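Local atomic coordinates of putative sulfatase yidJ (PDB entry 2QZU), a protein that probably hydrolyses sulfate esters as a metal-dependent arylsulfatase of the sulfatase family. Residues 23-28 with 219-224; 36-41 with 335-340; 41-46 with 55-60. All blocks are in the same frame, centred on the assembly; numbering follows the deposited sequence.

Interaction 1 (23-28 with 219-224); sequences EKQPTP and KQPFAL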
ATOM      1  N   GLU A  23       7.610  13.776  50.561  1.00 21.20           N
ATOM      2  CA  GLU A  23       6.258  13.271  50.673  1.00 23.70           C
ATOM      3  C   GLU A  23       5.659  12.712  49.393  1.00 19.69           C
ATOM      4  O   GLU A  23       5.725  13.323  48.328  1.00 24.51           O
ATOM      5  CB  GLU A  23       5.373  14.380  51.229  1.00 19.41           C
ATOM      6  CG  GLU A  23       5.897  14.900  52.549  1.00 27.85           C
ATOM      7  CD  GLU A  23       5.127  16.091  53.060  1.00 33.74           C
ATOM      8  OE1 GLU A  23       5.238  17.178  52.453  1.00 24.72           O
ATOM      9  OE2 GLU A  23       4.407  15.937  54.067  1.00 38.35           O
ATOM     10  N   LYS A  24       5.074  11.530  49.525  1.00 18.92           N
ATOM     11  CA  LYS A  24       4.432  10.847  48.419  1.00 22.17           C
ATOM     12  C   LYS A  24       3.114  11.558  48.131  1.00 16.24           C
ATOM     13  O   LYS A  24       2.430  12.004  49.053  1.00 14.16           O
ATOM     14  CB  LYS A  24       4.179   9.394  48.816  1.00 23.92           C
ATOM     15  CG  LYS A  24       3.477   8.547  47.781  1.00 28.40           C
ATOM     16  CD  LYS A  24       3.350   7.125  48.298  1.00 33.88           C
ATOM     17  CE  LYS A  24       2.542   6.254  47.363  1.00 44.35           C
ATOM     18  NZ  LYS A  24       2.434   4.867  47.890  1.00 48.82           N
ATOM     19  N   GLN A  25       2.762  11.684  46.856  1.00 17.92           N
ATOM     20  CA  GLN A  25       1.508  12.337  46.500  1.00 12.91           C
ATOM     21  C   GLN A  25       0.362  11.457  46.997  1.00  9.04           C
ATOM     22  O   GLN A  25       0.457  10.230  46.961  1.00  9.42           O
ATOM     23  CB  GLN A  25       1.409  12.526  44.983  1.00 16.57           C
ATOM     24  CG  GLN A  25       2.360  13.573  44.417  1.00 32.32           C
ATOM     25  CD  GLN A  25       2.110  14.960  44.988  1.00 47.80           C
ATOM     26  OE1 GLN A  25       2.367  15.218  46.164  1.00 55.35           O
ATOM     27  NE2 GLN A  25       1.600  15.859  44.154  1.00 43.30           N
ATOM     28  N   PRO A  26      -0.734  12.070  47.471  1.00  6.97           N
ATOM     29  CA  PRO A  26      -1.886  11.307  47.976  1.00  5.74           C
ATOM     30  C   PRO A  26      -2.715  10.567  46.918  1.00  9.82           C
ATOM     31  O   PRO A  26      -3.576   9.751  47.257  1.00 11.91           O
ATOM     32  CB  PRO A  26      -2.689  12.366  48.732  1.00  7.56           C
ATOM     33  CG  PRO A  26      -2.413  13.603  47.952  1.00  9.94           C
ATOM     34  CD  PRO A  26      -0.930  13.516  47.683  1.00  6.69           C
ATOM     35  N   THR A  27      -2.459  10.862  45.645  1.00  9.27           N
ATOM     36  CA  THR A  27      -3.146  10.196  44.538  1.00  8.23           C
ATOM     37  C   THR A  27      -2.065   9.784  43.537  1.00  7.05           C
ATOM     38  O   THR A  27      -1.083  10.495  43.347  1.00 10.89           O
ATOM     39  CB  THR A  27      -4.197  11.114  43.865  1.00  9.15           C
ATOM     40  OG1 THR A  27      -3.568  12.295  43.363  1.00  8.05           O
ATOM     41  CG2 THR A  27      -5.269  11.505  44.871  1.00  7.95           C
ATOM     42  N   PRO A  28      -2.237   8.629  42.881  1.00  6.53           N
ATOM     43  CA  PRO A  28      -1.249   8.136  41.916  1.00  6.56           C
ATOM     44  C   PRO A  28      -1.191   8.779  40.534  1.00  8.98           C
ATOM     45  O   PRO A  28      -2.115   9.469  40.106  1.00  7.91           O
ATOM     46  CB  PRO A  28      -1.584   6.656  41.829  1.00  4.93           C
ATOM     47  CG  PRO A  28      -3.092   6.680  41.905  1.00  7.40           C
ATOM     48  CD  PRO A  28      -3.347   7.667  43.035  1.00  5.60           C
ATOM     49  N   LYS A 219       6.581  17.090  42.027  1.00 19.27           N
ATOM     50  CA  LYS A 219       5.955  18.235  42.680  1.00 14.65           C
ATOM     51  C   LYS A 219       4.437  18.188  42.532  1.00 16.00           C
ATOM     52  O   LYS A 219       3.707  18.821  43.295  1.00 17.70           O
ATOM     53  CB  LYS A 219       6.496  19.547  42.103  1.00 16.61           C
ATOM     54  CG  LYS A 219       6.196  19.754  40.633  1.00 18.42           C
ATOM     55  CD  LYS A 219       6.694  21.109  40.162  1.00 18.13           C
ATOM     56  CE  LYS A 219       6.431  21.297  38.678  1.00 30.26           C
ATOM     57  NZ  LYS A 219       6.880  22.631  38.195  1.00 36.70           N
ATOM     58  N   GLN A 220       3.970  17.429  41.546  1.00 14.77           N
ATOM     59  CA  GLN A 220       2.541  17.282  41.290  1.00 13.50           C
ATOM     60  C   GLN A 220       2.304  15.953  40.583  1.00 13.66           C
ATOM     61  O   GLN A 220       3.233  15.371  40.027  1.00 11.99           O
ATOM     62  CB  GLN A 220       2.041  18.424  40.399  1.00 16.07           C
ATOM     63  CG  GLN A 220       2.773  18.535  39.069  1.00 24.21           C
ATOM     64  CD  GLN A 220       2.278  19.690  38.221  1.00 28.71           C
ATOM     65  OE1 GLN A 220       1.138  19.689  37.754  1.00 44.32           O
ATOM     66  NE2 GLN A 220       3.131  20.685  38.020  1.00 35.82           N
ATOM     67  N   PRO A 221       1.064  15.440  40.614  1.00  8.91           N
ATOM     68  CA  PRO A 221       0.829  14.169  39.926  1.00  6.33           C
ATOM     69  C   PRO A 221       0.753  14.430  38.421  1.00  8.42           C
ATOM     70  O   PRO A 221       0.631  15.580  37.989  1.00  8.50           O
ATOM     71  CB  PRO A 221      -0.522  13.711  40.476  1.00 12.35           C
ATOM     72  CG  PRO A 221      -0.656  14.449  41.788  1.00 12.69           C
ATOM     73  CD  PRO A 221      -0.087  15.800  41.460  1.00 11.84           C
ATOM     74  N   PHE A 222       0.833  13.372  37.624  1.00  8.03           N
ATOM     75  CA  PHE A 222       0.724  13.527  36.180  1.00  5.32           C
ATOM     76  C   PHE A 222      -0.042  12.368  35.558  1.00  4.11           C
ATOM     77  O   PHE A 222      -0.144  11.282  36.135  1.00  5.28           O
ATOM     78  CB  PHE A 222       2.109  13.628  35.519  1.00  6.24           C
ATOM     79  CG  PHE A 222       2.892  12.338  35.520  1.00  7.57           C
ATOM     80  CD1 PHE A 222       3.680  11.984  36.611  1.00  7.72           C
ATOM     81  CD2 PHE A 222       2.856  11.488  34.416  1.00  8.95           C
ATOM     82  CE1 PHE A 222       4.428  10.803  36.604  1.00 11.60           C
ATOM     83  CE2 PHE A 222       3.599  10.304  34.398  1.00 11.85           C
ATOM     84  CZ  PHE A 222       4.387   9.961  35.495  1.00 11.36           C
ATOM     85  N   ALA A 223      -0.601  12.631  34.382  1.00  4.70           N
ATOM     86  CA  ALA A 223      -1.328  11.632  33.613  1.00  6.65           C
ATOM     87  C   ALA A 223      -0.804  11.771  32.193  1.00  6.72           C
ATOM     88  O   ALA A 223      -0.781  12.871  31.639  1.00  6.81           O
ATOM     89  CB  ALA A 223      -2.837  11.903  33.649  1.00  5.58           C
ATOM     90  N   LEU A 224      -0.363  10.662  31.613  1.00  3.98           N
ATOM     91  CA  LEU A 224       0.153  10.679  30.254  1.00  5.04           C
ATOM     92  C   LEU A 224      -0.474   9.560  29.443  1.00  3.04           C
ATOM     93  O   LEU A 224      -0.557   8.418  29.900  1.00  6.02           O
ATOM     94  CB  LEU A 224       1.681  10.509  30.249  1.00  4.67           C
ATOM     95  CG  LEU A 224       2.357  10.313  28.882  1.00  5.94           C
ATOM     96  CD1 LEU A 224       2.349  11.627  28.116  1.00 11.10           C
ATOM     97  CD2 LEU A 224       3.794   9.824  29.068  1.00  6.75           C
TER
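Thr-27 OG1 is hydrogen-bonded to the phenolic OH of Tyr-125 and also lies 3.9 Å from Pro-221 CG. The same phenol also hydrogen-bonds the backbone oxygen of Pro-28, and its residue touches the ring of Pro-221, so one tyrosine from outside ties the end of segment 23-28 to the proline it passes. With OG1 between the backbone nitrogen and the carbonyl carbon (chi1 59°), it is the hydroxyl oxygen that touches the proline ring, while the methyl takes the place beside the nitrogen.

Between 23-28 and 219-224 themselves no hydrogen bond is made; the contact rests on shape. Pro-221 is buried, and Gln-25 lies against it with its side chain crossing the ring at about a right angle. The Gln-25 chain bends at chi2 (-61°), and its amide end does most of the touching: NE2 approaches Pro-221 CD to 3.2 Å and Gln-220 CA to 3.3 Å. Farther back along the chain, Gln-25 CG meets Pro-221 CG at 4.1 Å.

Both segments lead into neighbouring parallel strands, 29-35 and 222-228, of the large mixed sheet that is the core of the alkaline phosphatase-like sulfatase fold. The contact thus lies where two adjacent strands begin, with Phe-222 already hydrogen-bonded through its backbone to Leu-30 and Pro-221 to Asn-126 of the next strand. Lys-219 is exposed at the margin of the contact, its backbone oxygen 3.7 Å from Gln-25 NE2.

Interaction 2 (36-41 with 335-340); sequences DQYRGD and RIPMIL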
ATOM      1  N   ASP A  36      -3.233   0.705  18.738  1.00  7.46           N
ATOM      2  CA  ASP A  36      -4.424   0.494  17.938  1.00  6.59           C
ATOM      3  C   ASP A  36      -4.487  -0.871  17.243  1.00  6.25           C
ATOM      4  O   ASP A  36      -3.479  -1.393  16.764  1.00  5.77           O
ATOM      5  CB  ASP A  36      -4.526   1.630  16.908  1.00  6.91           C
ATOM      6  CG  ASP A  36      -5.874   1.691  16.228  1.00 10.15           C
ATOM      7  OD1 ASP A  36      -6.166   0.805  15.398  1.00 14.50           O
ATOM      8  OD2 ASP A  36      -6.646   2.627  16.530  1.00  9.80           O
ATOM      9  N   GLN A  37      -5.684  -1.455  17.220  1.00  5.06           N
ATOM     10  CA  GLN A  37      -5.916  -2.724  16.536  1.00  3.59           C
ATOM     11  C   GLN A  37      -5.088  -3.897  17.060  1.00  5.96           C
ATOM     12  O   GLN A  37      -4.657  -4.757  16.287  1.00  4.58           O
ATOM     13  CB  GLN A  37      -5.659  -2.514  15.043  1.00  6.48           C
ATOM     14  CG  GLN A  37      -6.275  -3.543  14.120  1.00  6.22           C
ATOM     15  CD  GLN A  37      -6.605  -2.938  12.770  1.00 11.26           C
ATOM     16  OE1 GLN A  37      -7.432  -2.028  12.676  1.00  6.28           O
ATOM     17  NE2 GLN A  37      -5.960  -3.431  11.722  1.00  9.91           N
ATOM     18  N   TYR A  38      -4.905  -3.944  18.377  1.00  4.16           N
ATOM     19  CA  TYR A  38      -4.130  -4.998  19.033  1.00  4.49           C
ATOM     20  C   TYR A  38      -5.065  -6.075  19.614  1.00  5.49           C
ATOM     21  O   TYR A  38      -5.869  -5.795  20.504  1.00  5.74           O
ATOM     22  CB  TYR A  38      -3.284  -4.367  20.153  1.00  6.61           C
ATOM     23  CG  TYR A  38      -2.194  -5.252  20.735  1.00  2.86           C
ATOM     24  CD1 TYR A  38      -2.493  -6.495  21.293  1.00  6.47           C
ATOM     25  CD2 TYR A  38      -0.865  -4.828  20.744  1.00  9.90           C
ATOM     26  CE1 TYR A  38      -1.490  -7.299  21.846  1.00  5.45           C
ATOM     27  CE2 TYR A  38       0.145  -5.622  21.297  1.00  9.17           C
ATOM     28  CZ  TYR A  38      -0.178  -6.855  21.844  1.00  7.76           C
ATOM     29  OH  TYR A  38       0.808  -7.649  22.391  1.00  5.68           O
ATOM     30  N   ARG A  39      -4.959  -7.304  19.108  1.00  4.18           N
ATOM     31  CA  ARG A  39      -5.795  -8.412  19.586  1.00  7.61           C
ATOM     32  C   ARG A  39      -5.410  -8.886  20.982  1.00  7.90           C
ATOM     33  O   ARG A  39      -4.229  -9.025  21.299  1.00  6.48           O
ATOM     34  CB  ARG A  39      -5.722  -9.606  18.630  1.00  9.30           C
ATOM     35  CG  ARG A  39      -6.464  -9.398  17.326  1.00  6.93           C
ATOM     36  CD  ARG A  39      -6.616 -10.700  16.542  1.00 10.14           C
ATOM     37  NE  ARG A  39      -5.348 -11.237  16.048  1.00  4.93           N
ATOM     38  CZ  ARG A  39      -4.599 -12.127  16.697  1.00  9.88           C
ATOM     39  NH1 ARG A  39      -4.976 -12.592  17.880  1.00  9.61           N
ATOM     40  NH2 ARG A  39      -3.474 -12.567  16.147  1.00  7.87           N
ATOM     41  N   GLY A  40      -6.420  -9.161  21.800  1.00  8.46           N
ATOM     42  CA  GLY A  40      -6.179  -9.609  23.161  1.00 10.71           C
ATOM     43  C   GLY A  40      -5.335 -10.865  23.315  1.00 10.47           C
ATOM     44  O   GLY A  40      -4.515 -10.946  24.231  1.00  9.90           O
ATOM     45  N   ASP A  41      -5.517 -11.851  22.443  1.00 10.00           N
ATOM     46  CA  ASP A  41      -4.740 -13.083  22.563  1.00  7.28           C
ATOM     47  C   ASP A  41      -3.330 -12.995  21.995  1.00  8.06           C
ATOM     48  O   ASP A  41      -2.561 -13.947  22.102  1.00  8.23           O
ATOM     49  CB  ASP A  41      -5.475 -14.262  21.911  1.00 11.44           C
ATOM     50  CG  ASP A  41      -6.726 -14.664  22.676  1.00 16.75           C
ATOM     51  OD1 ASP A  41      -6.778 -14.411  23.897  1.00 12.72           O
ATOM     52  OD2 ASP A  41      -7.644 -15.243  22.060  1.00 24.06           O
ATOM     53  N   ARG A 335     -12.121  -8.823  21.575  1.00  4.04           N
ATOM     54  CA  ARG A 335     -11.083  -9.039  22.583  1.00  5.58           C
ATOM     55  C   ARG A 335      -9.868  -8.126  22.440  1.00  9.54           C
ATOM     56  O   ARG A 335      -9.265  -8.024  21.369  1.00  8.55           O
ATOM     57  CB  ARG A 335     -10.652 -10.509  22.585  1.00  7.47           C
ATOM     58  CG  ARG A 335     -11.636 -11.426  23.300  1.00 14.15           C
ATOM     59  CD  ARG A 335     -11.326 -11.505  24.790  1.00 11.91           C
ATOM     60  NE  ARG A 335      -9.996 -12.068  24.989  1.00  9.99           N
ATOM     61  CZ  ARG A 335      -8.946 -11.403  25.462  1.00  8.07           C
ATOM     62  NH1 ARG A 335      -7.780 -12.019  25.583  1.00 13.63           N
ATOM     63  NH2 ARG A 335      -9.063 -10.135  25.838  1.00 10.58           N
ATOM     64  N   ILE A 336      -9.523  -7.459  23.537  1.00  5.65           N
ATOM     65  CA  ILE A 336      -8.391  -6.547  23.573  1.00  5.33           C
ATOM     66  C   ILE A 336      -7.488  -6.834  24.763  1.00  7.05           C
ATOM     67  O   ILE A 336      -7.911  -7.441  25.755  1.00  8.85           O
ATOM     68  CB  ILE A 336      -8.847  -5.067  23.698  1.00  4.40           C
ATOM     69  CG1 ILE A 336      -9.714  -4.893  24.951  1.00 10.21           C
ATOM     70  CG2 ILE A 336      -9.611  -4.649  22.460  1.00  5.81           C
ATOM     71  CD1 ILE A 336     -10.031  -3.437  25.299  1.00  3.17           C
ATOM     72  N   PRO A 337      -6.212  -6.436  24.662  1.00  6.26           N
ATOM     73  CA  PRO A 337      -5.299  -6.666  25.777  1.00  8.70           C
ATOM     74  C   PRO A 337      -5.701  -5.679  26.865  1.00  7.44           C
ATOM     75  O   PRO A 337      -6.294  -4.634  26.578  1.00  4.87           O
ATOM     76  CB  PRO A 337      -3.935  -6.344  25.181  1.00  7.17           C
ATOM     77  CG  PRO A 337      -4.251  -5.280  24.181  1.00  9.79           C
ATOM     78  CD  PRO A 337      -5.503  -5.831  23.522  1.00  9.66           C
HETATM   79  N   MSE A 338      -5.386  -6.013  28.106  1.00  7.63           N
HETATM   80  CA  MSE A 338      -5.716  -5.155  29.231  1.00  6.72           C
HETATM   81  C   MSE A 338      -4.811  -5.573  30.374  1.00 11.01           C
HETATM   82  O   MSE A 338      -5.139  -6.475  31.147  1.00  8.10           O
HETATM   83  CB  MSE A 338      -7.189  -5.346  29.613  1.00  9.18           C
HETATM   84  CG  MSE A 338      -7.677  -4.521  30.784  1.00 11.54           C
HETATM   85 SE   MSE A 338      -7.882  -2.645  30.377  1.00 30.18          SE
HETATM   86  CE  MSE A 338      -9.463  -2.732  29.234  1.00 11.74           C
ATOM     87  N   ILE A 339      -3.654  -4.926  30.446  1.00  6.45           N
ATOM     88  CA  ILE A 339      -2.660  -5.189  31.477  1.00  7.39           C
ATOM     89  C   ILE A 339      -2.553  -3.940  32.340  1.00 10.47           C
ATOM     90  O   ILE A 339      -2.432  -2.829  31.822  1.00  8.77           O
ATOM     91  CB  ILE A 339      -1.279  -5.487  30.853  1.00  5.58           C
ATOM     92  CG1 ILE A 339      -1.365  -6.719  29.952  1.00  8.54           C
ATOM     93  CG2 ILE A 339      -0.244  -5.713  31.953  1.00 10.84           C
ATOM     94  CD1 ILE A 339      -0.096  -6.998  29.183  1.00 15.41           C
ATOM     95  N   LEU A 340      -2.597  -4.119  33.654  1.00  7.25           N
ATOM     96  CA  LEU A 340      -2.519  -2.987  34.563  1.00  8.49           C
ATOM     97  C   LEU A 340      -1.579  -3.279  35.727  1.00  7.42           C
ATOM     98  O   LEU A 340      -1.573  -4.381  36.279  1.00  7.79           O
ATOM     99  CB  LEU A 340      -3.923  -2.655  35.082  1.00  8.73           C
ATOM    100  CG  LEU A 340      -4.172  -1.364  35.869  1.00 13.94           C
ATOM    101  CD1 LEU A 340      -5.655  -1.039  35.823  1.00 14.82           C
ATOM    102  CD2 LEU A 340      -3.695  -1.512  37.307  1.00 18.29           C
TER
HETATM  103  O   HOH W   1      -5.907 -10.361  26.530  1.00 10.93           O
HETATM  104  O   HOH W   2     -10.009 -14.562  24.189  1.00 27.29           O
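Gly-40 and Arg-335 meet through backbone and side chain at once. The Gly-40 amide donates to the Arg-335 carbonyl oxygen, N to O 3.1 Å, in a reasonably straight bond (153°) that arrives from well above the carbonyl plane. The bare alpha carbon of Gly-40 then lies over one face of the Arg-335 guanidinium, CA to CZ 4.0 Å, and also against the peptide joining Ile-336 to Pro-337.

This close packing continues into the interior at Tyr-38. Its carbonyl oxygen comes within 3.0 Å of Pro-337 CD, and its ring meets the same proline obliquely, Tyr-38 CD1 standing 3.6 Å from Pro-337 CG. The Tyr-38 ring also packs edge-to-face with Phe-310 and touches Leu-56 and Ile-283.

Toward the partly exposed Asp-41 the contact is mediated partly by water. Arg-335, bent at both chi2 and chi3, brings NH1 to Asp-41 OD1 at 3.1 Å, a salt bridge made through a single pair of atoms: the carboxylate and guanidinium planes are 70° apart, and the nitrogen meets the oxygen from above the carboxylate plane. Two waters at the guanidinium edge, both in its plane, complete the link. Water 1 accepts from Arg-335 NH1 at 2.7 Å and donates to Gly-40 O; water 2 accepts from Arg-335 NE at 2.6 Å and donates to Asp-41 OD1. The remaining nitrogen, NH2, is bonded to Ala-69 O and only weakly to Ile-336 O.

Segment 335-340 passes from the end of helix 331-334 into antiparallel strand 338-341, and the loop leaving the C-terminal end of strand 29-35 packs on this lead-in, at the end where sulfatases of the alkaline phosphatase-like fold generally build their active site.

Interaction 3 (41-46 with 55-60); sequences DAIGCI and HLDKLA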
ATOM      1  N   ASP A  41      -5.517 -11.851  22.443  1.00 10.00           N
ATOM      2  CA  ASP A  41      -4.740 -13.083  22.563  1.00  7.28           C
ATOM      3  C   ASP A  41      -3.330 -12.995  21.995  1.00  8.06           C
ATOM      4  O   ASP A  41      -2.561 -13.947  22.102  1.00  8.23           O
ATOM      5  CB  ASP A  41      -5.475 -14.262  21.911  1.00 11.44           C
ATOM      6  CG  ASP A  41      -6.726 -14.664  22.676  1.00 16.75           C
ATOM      7  OD1 ASP A  41      -6.778 -14.411  23.897  1.00 12.72           O
ATOM      8  OD2 ASP A  41      -7.644 -15.243  22.060  1.00 24.06           O
ATOM      9  N   ALA A  42      -2.984 -11.854  21.405  1.00  6.45           N
ATOM     10  CA  ALA A  42      -1.654 -11.683  20.831  1.00  8.74           C
ATOM     11  C   ALA A  42      -0.652 -11.188  21.870  1.00 12.62           C
ATOM     12  O   ALA A  42       0.080 -10.229  21.637  1.00 11.74           O
ATOM     13  CB  ALA A  42      -1.708 -10.719  19.648  1.00 13.06           C
ATOM     14  N   ILE A  43      -0.645 -11.845  23.027  1.00 11.11           N
ATOM     15  CA  ILE A  43       0.280 -11.524  24.108  1.00 16.12           C
ATOM     16  C   ILE A  43       0.983 -12.842  24.409  1.00 16.47           C
ATOM     17  O   ILE A  43       0.330 -13.866  24.611  1.00 19.08           O
ATOM     18  CB  ILE A  43      -0.455 -11.038  25.381  1.00 18.68           C
ATOM     19  CG1 ILE A  43      -1.221  -9.745  25.087  1.00 15.28           C
ATOM     20  CG2 ILE A  43       0.552 -10.793  26.499  1.00 18.16           C
ATOM     21  CD1 ILE A  43      -2.068  -9.255  26.254  1.00 15.82           C
ATOM     22  N   GLY A  44       2.310 -12.812  24.431  1.00 14.54           N
ATOM     23  CA  GLY A  44       3.077 -14.020  24.672  1.00 11.08           C
ATOM     24  C   GLY A  44       2.737 -14.830  25.907  1.00 15.57           C
ATOM     25  O   GLY A  44       2.590 -16.054  25.827  1.00 16.92           O
ATOM     26  N   CYS A  45       2.605 -14.161  27.049  1.00 14.66           N
ATOM     27  CA  CYS A  45       2.315 -14.856  28.296  1.00 15.96           C
ATOM     28  C   CYS A  45       0.960 -15.555  28.349  1.00 16.06           C
ATOM     29  O   CYS A  45       0.721 -16.364  29.246  1.00 14.44           O
ATOM     30  CB  CYS A  45       2.457 -13.897  29.487  1.00 12.35           C
ATOM     31  SG  CYS A  45       1.358 -12.469  29.464  1.00 23.08           S
ATOM     32  N   ILE A  46       0.075 -15.255  27.400  1.00 11.97           N
ATOM     33  CA  ILE A  46      -1.236 -15.895  27.370  1.00 14.57           C
ATOM     34  C   ILE A  46      -1.097 -17.309  26.796  1.00 15.83           C
ATOM     35  O   ILE A  46      -1.976 -18.156  26.962  1.00 16.78           O
ATOM     36  CB  ILE A  46      -2.247 -15.051  26.557  1.00 17.07           C
ATOM     37  CG1 ILE A  46      -2.526 -13.747  27.313  1.00 18.70           C
ATOM     38  CG2 ILE A  46      -3.545 -15.824  26.344  1.00 19.77           C
ATOM     39  CD1 ILE A  46      -3.507 -12.816  26.632  1.00 10.24           C
ATOM     40  N   HIS A  55       8.373  -7.469  27.055  1.00  5.09           N
ATOM     41  CA  HIS A  55       8.143  -6.336  27.947  1.00  7.19           C
ATOM     42  C   HIS A  55       6.732  -6.314  28.525  1.00  6.63           C
ATOM     43  O   HIS A  55       6.540  -5.976  29.695  1.00  5.60           O
ATOM     44  CB  HIS A  55       8.480  -5.039  27.211  1.00 10.05           C
ATOM     45  CG  HIS A  55       9.912  -4.960  26.787  1.00 12.03           C
ATOM     46  ND1 HIS A  55      10.945  -4.809  27.685  1.00 17.89           N
ATOM     47  CD2 HIS A  55      10.489  -5.082  25.567  1.00 12.50           C
ATOM     48  CE1 HIS A  55      12.096  -4.844  27.040  1.00 14.96           C
ATOM     49  NE2 HIS A  55      11.847  -5.009  25.752  1.00 16.57           N
ATOM     50  N   LEU A  56       5.744  -6.689  27.720  1.00  5.35           N
ATOM     51  CA  LEU A  56       4.377  -6.738  28.212  1.00  6.43           C
ATOM     52  C   LEU A  56       4.235  -7.926  29.161  1.00  9.84           C
ATOM     53  O   LEU A  56       3.461  -7.869  30.117  1.00 10.33           O
ATOM     54  CB  LEU A  56       3.387  -6.863  27.051  1.00  7.88           C
ATOM     55  CG  LEU A  56       3.245  -5.598  26.200  1.00 10.32           C
ATOM     56  CD1 LEU A  56       2.297  -5.864  25.043  1.00  9.57           C
ATOM     57  CD2 LEU A  56       2.723  -4.458  27.065  1.00 13.28           C
ATOM     58  N   ASP A  57       4.978  -9.001  28.901  1.00  8.94           N
ATOM     59  CA  ASP A  57       4.926 -10.169  29.781  1.00  8.48           C
ATOM     60  C   ASP A  57       5.459  -9.757  31.153  1.00  8.81           C
ATOM     61  O   ASP A  57       4.914 -10.146  32.186  1.00  9.70           O
ATOM     62  CB  ASP A  57       5.792 -11.320  29.247  1.00 10.12           C
ATOM     63  CG  ASP A  57       5.220 -11.967  28.001  1.00 16.43           C
ATOM     64  OD1 ASP A  57       4.081 -11.631  27.610  1.00 13.58           O
ATOM     65  OD2 ASP A  57       5.915 -12.825  27.416  1.00 21.64           O
ATOM     66  N   LYS A  58       6.538  -8.980  31.150  1.00  9.53           N
ATOM     67  CA  LYS A  58       7.149  -8.503  32.387  1.00 11.19           C
ATOM     68  C   LYS A  58       6.182  -7.574  33.123  1.00 10.66           C
ATOM     69  O   LYS A  58       6.001  -7.681  34.334  1.00  8.02           O
ATOM     70  CB  LYS A  58       8.459  -7.768  32.073  1.00 12.25           C
ATOM     71  CG  LYS A  58       9.186  -7.204  33.289  1.00 15.46           C
ATOM     72  CD  LYS A  58       9.624  -8.297  34.253  1.00 18.59           C
ATOM     73  CE  LYS A  58      10.389  -7.713  35.435  1.00 21.80           C
ATOM     74  NZ  LYS A  58      10.796  -8.761  36.412  1.00 25.19           N
ATOM     75  N   LEU A  59       5.553  -6.668  32.380  1.00  8.52           N
ATOM     76  CA  LEU A  59       4.596  -5.738  32.965  1.00 10.82           C
ATOM     77  C   LEU A  59       3.462  -6.521  33.621  1.00 10.65           C
ATOM     78  O   LEU A  59       3.042  -6.212  34.738  1.00  9.01           O
ATOM     79  CB  LEU A  59       4.025  -4.819  31.881  1.00 11.34           C
ATOM     80  CG  LEU A  59       3.058  -3.733  32.344  1.00 17.00           C
ATOM     81  CD1 LEU A  59       3.785  -2.757  33.265  1.00 16.62           C
ATOM     82  CD2 LEU A  59       2.499  -3.013  31.128  1.00 17.81           C
ATOM     83  N   ALA A  60       2.977  -7.539  32.920  1.00  9.09           N
ATOM     84  CA  ALA A  60       1.893  -8.373  33.426  1.00  5.32           C
ATOM     85  C   ALA A  60       2.292  -9.076  34.717  1.00  9.88           C
ATOM     86  O   ALA A  60       1.493  -9.188  35.643  1.00 12.13           O
ATOM     87  CB  ALA A  60       1.501  -9.402  32.382  1.00  6.77           C
TER
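Cys-45 and Asp-57 carry the one hydrogen bond between the loop and the helix: the Cys-45 amide donates to Asp-57 OD1, N to O 3.0 Å. The bond is bent (141° at the hydrogen), and the amide stands above the carboxylate plane. OD1 has a second hydrogen-bonding partner, Thr-53 OG1, just ahead of the segment, and that hydroxyl is also hydrogen-bonded to the Gly-44 amide. Two consecutive loop amides are therefore engaged by a carboxylate and a threonine from the beginning of the helix region, an arrangement that would be expected to hold the Asp-57 end in a narrow range of positions.

Van der Waals contacts gather around the same oxygen. Cys-45 CB and SG each lie 3.4 Å from Asp-57 OD1, the sulfur being placed there by a chi1 of 61°, between the backbone nitrogen and the carbonyl carbon. Ile-43 CG2 comes to 3.8 Å from Asp-57 OD1, with the two side chains sliding past each other in opposite directions. Purely apolar contact is slight: Cys-45 SG rests 4.2 Å from Ala-60 CB, one turn farther along the helix.

Backbone bonds within the segments set the shapes that meet. Ile-46 N donates to Ile-43 O at 3.1 Å in the short 3-10 segment 44-46, and an inverse gamma turn centred on Ala-42 precedes it. On the helix, Ala-60 N donates to Leu-56 O at 2.9 Å, as in a regular alpha-helix.

Together the loop and the helix 54-61 form the connection of a beta-alpha-beta crossover, carrying the chain from strand 29-35 to the parallel strand 64-66 of the sulfatase sheet.

The three contacts illustrate how chemistry follows place in an alpha/beta fold. Interactions 1 and 2 both reach the large sheet, centres about 27 Å apart: the first lies at the surface where strands begin and relies on side-chain shape, whereas the second is buried near the centre of the chain and combines a backbone bond, a salt bridge and bridging waters. Interaction 3, partly buried, depends on one carboxylate. It adjoins interaction 2, sharing Asp-41 and touching it through Pro-337 against Ile-43 and Ile-339 against Ala-60, so the loop after strand 29-35 packs against both the lead-in to strand 338-341 and helix 54-61, and that strand and helix also touch directly. Interaction 1 touches neither.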